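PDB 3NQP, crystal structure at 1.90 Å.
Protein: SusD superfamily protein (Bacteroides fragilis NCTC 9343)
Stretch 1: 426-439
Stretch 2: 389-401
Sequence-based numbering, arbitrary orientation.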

# COMPACT_ATOMS: atom_id res chain seq x y z
N PRO A 426 -17.85 5.67 -19.18
CA PRO A 426 -19.31 5.71 -19.30
C PRO A 426 -19.88 4.64 -18.41
O PRO A 426 -19.25 3.58 -18.25
CB PRO A 426 -19.55 5.37 -20.79
CG PRO A 426 -18.36 4.51 -21.21
CD PRO A 426 -17.21 4.87 -20.26
N GLU A 427 -21.03 4.91 -17.81
CA GLU A 427 -21.59 3.96 -16.87
C GLU A 427 -22.02 2.69 -17.59
O GLU A 427 -22.33 2.72 -18.79
CB GLU A 427 -22.73 4.61 -16.06
CG GLU A 427 -24.15 4.46 -16.58
CD GLU A 427 -25.17 4.94 -15.53
OE1 GLU A 427 -25.15 6.14 -15.27
OE2 GLU A 427 -25.96 4.12 -14.97
N THR A 428 -22.02 1.57 -16.87
CA THR A 428 -22.40 0.30 -17.47
C THR A 428 -22.90 -0.63 -16.41
O THR A 428 -22.48 -0.57 -15.25
CB THR A 428 -21.25 -0.39 -18.22
OG1 THR A 428 -21.74 -1.65 -18.73
CG2 THR A 428 -20.01 -0.62 -17.31
N ALA A 429 -23.80 -1.52 -16.83
CA ALA A 429 -24.33 -2.57 -15.97
C ALA A 429 -23.42 -3.81 -15.85
O ALA A 429 -23.64 -4.70 -15.02
CB ALA A 429 -25.74 -3.00 -16.47
N ASP A 430 -22.39 -3.86 -16.67
CA ASP A 430 -21.50 -4.98 -16.70
C ASP A 430 -20.54 -4.93 -15.52
O ASP A 430 -19.60 -4.08 -15.46
CB ASP A 430 -20.71 -4.97 -18.01
CG ASP A 430 -19.92 -6.25 -18.20
OD1 ASP A 430 -18.69 -6.23 -18.02
OD2 ASP A 430 -20.53 -7.27 -18.48
N PHE A 431 -20.76 -5.86 -14.59
CA PHE A 431 -19.95 -5.95 -13.39
C PHE A 431 -18.47 -6.05 -13.73
O PHE A 431 -17.64 -5.38 -13.11
CB PHE A 431 -20.35 -7.16 -12.53
CG PHE A 431 -19.58 -7.26 -11.25
CD1 PHE A 431 -18.30 -7.85 -11.23
CD2 PHE A 431 -20.12 -6.79 -10.06
CE1 PHE A 431 -17.56 -7.93 -10.05
CE2 PHE A 431 -19.36 -6.88 -8.86
CZ PHE A 431 -18.08 -7.46 -8.87
N THR A 432 -18.13 -6.87 -14.71
CA THR A 432 -16.73 -7.12 -15.04
C THR A 432 -16.08 -5.84 -15.53
O THR A 432 -14.94 -5.50 -15.17
CB THR A 432 -16.59 -8.22 -16.12
OG1 THR A 432 -17.15 -9.46 -15.64
CG2 THR A 432 -15.10 -8.47 -16.44
N THR A 433 -16.78 -5.11 -16.39
CA THR A 433 -16.17 -3.90 -16.99
C THR A 433 -15.88 -2.91 -15.86
O THR A 433 -14.83 -2.29 -15.82
CB THR A 433 -17.09 -3.30 -18.04
OG1 THR A 433 -17.37 -4.30 -19.00
CG2 THR A 433 -16.46 -2.03 -18.77
N ASN A 434 -16.84 -2.75 -14.94
CA ASN A 434 -16.71 -1.90 -13.78
C ASN A 434 -15.56 -2.33 -12.87
O ASN A 434 -14.74 -1.50 -12.47
CB ASN A 434 -17.97 -1.88 -12.94
CG ASN A 434 -19.11 -1.05 -13.55
OD1 ASN A 434 -18.89 -0.04 -14.26
ND2 ASN A 434 -20.33 -1.47 -13.28
N GLU A 435 -15.51 -3.60 -12.48
CA GLU A 435 -14.43 -4.09 -11.59
C GLU A 435 -13.06 -3.84 -12.21
O GLU A 435 -12.14 -3.35 -11.56
CB GLU A 435 -14.60 -5.58 -11.29
CG GLU A 435 -13.85 -6.04 -10.09
CD GLU A 435 -14.64 -5.86 -8.79
OE1 GLU A 435 -15.52 -4.98 -8.71
OE2 GLU A 435 -14.37 -6.62 -7.84
N LEU A 436 -12.91 -4.15 -13.50
CA LEU A 436 -11.63 -3.92 -14.18
C LEU A 436 -11.28 -2.45 -14.33
O LEU A 436 -10.11 -2.08 -14.24
CB LEU A 436 -11.57 -4.65 -15.52
CG LEU A 436 -11.69 -6.19 -15.47
CD1 LEU A 436 -11.87 -6.78 -16.88
CD2 LEU A 436 -10.48 -6.88 -14.70
N ALA A 437 -12.28 -1.62 -14.57
CA ALA A 437 -12.10 -0.17 -14.63
C ALA A 437 -11.58 0.37 -13.28
O ALA A 437 -10.74 1.28 -13.27
CB ALA A 437 -13.41 0.53 -15.07
N ILE A 438 -12.05 -0.19 -12.18
CA ILE A 438 -11.67 0.26 -10.83
C ILE A 438 -10.24 -0.21 -10.59
O ILE A 438 -9.38 0.57 -10.19
CB ILE A 438 -12.63 -0.24 -9.72
CG1 ILE A 438 -14.02 0.41 -9.82
CG2 ILE A 438 -12.03 0.01 -8.29
CD1 ILE A 438 -15.13 -0.41 -9.00
N LEU A 439 -9.96 -1.48 -10.91
CA LEU A 439 -8.59 -2.00 -10.78
C LEU A 439 -7.62 -1.17 -11.59
O LEU A 439 -6.56 -0.80 -11.11
CB LEU A 439 -8.49 -3.48 -11.21
CG LEU A 439 -7.08 -4.11 -11.40
CD1 LEU A 439 -6.42 -4.32 -10.10
CD2 LEU A 439 -7.19 -5.46 -12.19
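Stretch 2, residues 389-401: LAEIANMEGDNAA

Stretch 2 is helical from Leu 389 to Glu 396, breaks at Gly 397 and Asp 398, and resumes helical geometry at Asn 399. Gly 397 takes phi/psi of 100/14°, a positive phi at which a CB would be jammed against the preceding carbonyl O. Asp 398 then caps the new helix, its OD1 accepting from Ala 401 N at 3.1 Å. Stretch 1 begins as an extended loop and becomes helical at Phe 431, after an equivalent cap: Asp 430 OD1 accepts from Thr 433 N at 2.7 Å.

The helices 389-396 and 431-439 run antiparallel, with 172° between their N-to-C directions and a closest axial approach of 9.9 Å. The register follows from the nearest CA pairs: the CA of Glu 391 lies 6.8 Å from the CA of Ile 438, the CA of Asn 394 is 6.5 Å from the CA of Phe 431, and the CA of Ala 400 is 5.9 Å from the CA of Glu 427. As stretch 2 advances, its partners therefore move back toward the start of stretch 1. The contact buries 592 Å², both sides summed.

Asn 394 is the center of the packing. It points toward stretch 1, gives up 106 Å² to it, and fits as a knob among Phe 431, Asn 434, Glu 435 and Ile 438. Its amide is used at both ends: Asn 394 ND2 donates to Phe 431 O at 3.1 Å (angle 163°) and to Glu 435 OE1 at 2.9 Å (165°), while Asn 394 OD1 accepts from Asn 434 ND2 at 3.3 Å (143°). Asn 394 ND2 also lies over one face of the Phe 431 ring, 3.3 Å from Phe 431 CE2. At the ring edge sits Met 395, a selenomethionine, whose SE is 4.1 Å from Phe 431 CE2 and 78° off the ring normal as seen from the centroid.

Farther along helix 431-439 the side chain of Ile 438 makes the packing contact: Ile 438 CD1 is 3.9 Å from Ala 390 CB, an apolar pair, and 3.4 Å from the backbone Ala 390 O. Nearby, water 1 bridges the helices, donating to Glu 391 O at 2.9 Å and to Glu 435 OE1 at 2.8 Å.

Beyond the break, Asn 399 points toward the loop of stretch 1. Asn 399 CG lies 3.2 Å from Thr 428 O, and Asn 399 ND2 lies 3.7 Å from Ala 429 CA. Thr 428 O itself accepts from Asn 434 ND2 at 3.1 Å, tying the loop to its own helix. The contact ends loosely, with Ala 400 CB 3.9 Å from Glu 427 OE1.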

# COMPACT_ATOMS: atom_id res chain seq x y z
N LEU A 389 -14.95 3.01 -2.39
CA LEU A 389 -16.40 3.21 -2.47
C LEU A 389 -16.92 2.83 -3.85
O LEU A 389 -18.02 2.31 -3.96
CB LEU A 389 -16.76 4.66 -2.14
CG LEU A 389 -16.77 4.99 -0.65
CD1 LEU A 389 -16.79 6.49 -0.38
CD2 LEU A 389 -17.91 4.31 0.04
N ALA A 390 -16.13 3.06 -4.90
CA ALA A 390 -16.50 2.57 -6.23
C ALA A 390 -16.67 1.03 -6.25
O ALA A 390 -17.61 0.49 -6.87
CB ALA A 390 -15.50 3.02 -7.28
N GLU A 391 -15.73 0.33 -5.61
CA GLU A 391 -15.79 -1.11 -5.55
C GLU A 391 -17.03 -1.58 -4.76
O GLU A 391 -17.71 -2.50 -5.19
CB GLU A 391 -14.52 -1.67 -4.93
CG GLU A 391 -14.47 -3.20 -4.92
CD GLU A 391 -13.13 -3.72 -4.50
OE1 GLU A 391 -12.15 -2.96 -4.69
OE2 GLU A 391 -13.07 -4.87 -3.99
N ILE A 392 -17.37 -0.90 -3.66
CA ILE A 392 -18.59 -1.21 -2.91
C ILE A 392 -19.82 -0.98 -3.82
O ILE A 392 -20.72 -1.84 -3.89
CB ILE A 392 -18.70 -0.37 -1.60
CG1 ILE A 392 -17.63 -0.81 -0.58
CG2 ILE A 392 -20.10 -0.50 -1.01
CD1 ILE A 392 -17.38 0.19 0.65
N ALA A 393 -19.83 0.14 -4.54
CA ALA A 393 -20.89 0.46 -5.49
C ALA A 393 -21.08 -0.68 -6.51
O ALA A 393 -22.21 -1.13 -6.79
CB ALA A 393 -20.58 1.83 -6.24
N ASN A 394 -19.98 -1.15 -7.07
CA ASN A 394 -20.06 -2.25 -8.01
C ASN A 394 -20.73 -3.48 -7.36
O ASN A 394 -21.55 -4.12 -8.01
CB ASN A 394 -18.69 -2.65 -8.60
CG ASN A 394 -18.84 -3.43 -9.89
OD1 ASN A 394 -19.84 -3.27 -10.58
ND2 ASN A 394 -17.83 -4.25 -10.24
N MSE A 395 -20.44 -3.74 -6.09
CA MSE A 395 -21.07 -4.88 -5.39
C MSE A 395 -22.58 -4.67 -5.22
O MSE A 395 -23.36 -5.61 -5.36
CB MSE A 395 -20.45 -5.15 -4.01
CG MSE A 395 -19.06 -5.74 -4.02
SE MSE A 395 -18.93 -7.44 -4.83
CE MSE A 395 -19.82 -8.54 -3.50
N GLU A 396 -22.98 -3.44 -4.93
CA GLU A 396 -24.40 -3.08 -4.76
C GLU A 396 -25.19 -3.13 -6.04
O GLU A 396 -26.38 -3.41 -6.02
CB GLU A 396 -24.56 -1.66 -4.24
CG GLU A 396 -24.11 -1.41 -2.83
CD GLU A 396 -24.00 0.10 -2.46
OE1 GLU A 396 -23.79 0.98 -3.31
OE2 GLU A 396 -24.08 0.40 -1.28
N GLY A 397 -24.53 -2.81 -7.14
CA GLY A 397 -25.20 -2.55 -8.41
C GLY A 397 -25.41 -1.07 -8.74
O GLY A 397 -26.21 -0.74 -9.63
N ASP A 398 -24.72 -0.18 -8.03
CA ASP A 398 -24.86 1.28 -8.18
C ASP A 398 -23.88 1.71 -9.25
O ASP A 398 -22.80 2.30 -8.99
CB ASP A 398 -24.62 2.00 -6.86
CG ASP A 398 -25.05 3.48 -6.89
OD1 ASP A 398 -25.20 4.02 -7.96
OD2 ASP A 398 -25.16 4.07 -5.81
N ASN A 399 -24.25 1.38 -10.46
CA ASN A 399 -23.40 1.64 -11.61
C ASN A 399 -23.10 3.10 -11.82
O ASN A 399 -21.99 3.45 -12.25
CB ASN A 399 -24.00 0.96 -12.83
CG ASN A 399 -24.17 -0.55 -12.58
OD1 ASN A 399 -23.25 -1.18 -12.09
ND2 ASN A 399 -25.38 -1.08 -12.80
N ALA A 400 -24.06 3.96 -11.51
CA ALA A 400 -23.86 5.41 -11.64
C ALA A 400 -22.77 5.86 -10.64
O ALA A 400 -21.90 6.64 -11.00
CB ALA A 400 -25.16 6.18 -11.39
N ALA A 401 -22.76 5.30 -9.44
CA ALA A 401 -21.76 5.68 -8.42
C ALA A 401 -20.35 5.14 -8.78
O ALA A 401 -19.35 5.82 -8.55
CB ALA A 401 -22.16 5.22 -6.96
O HOH W 1 -17.01 -5.03 -6.33
O HOH W 2 -20.62 2.06 -14.40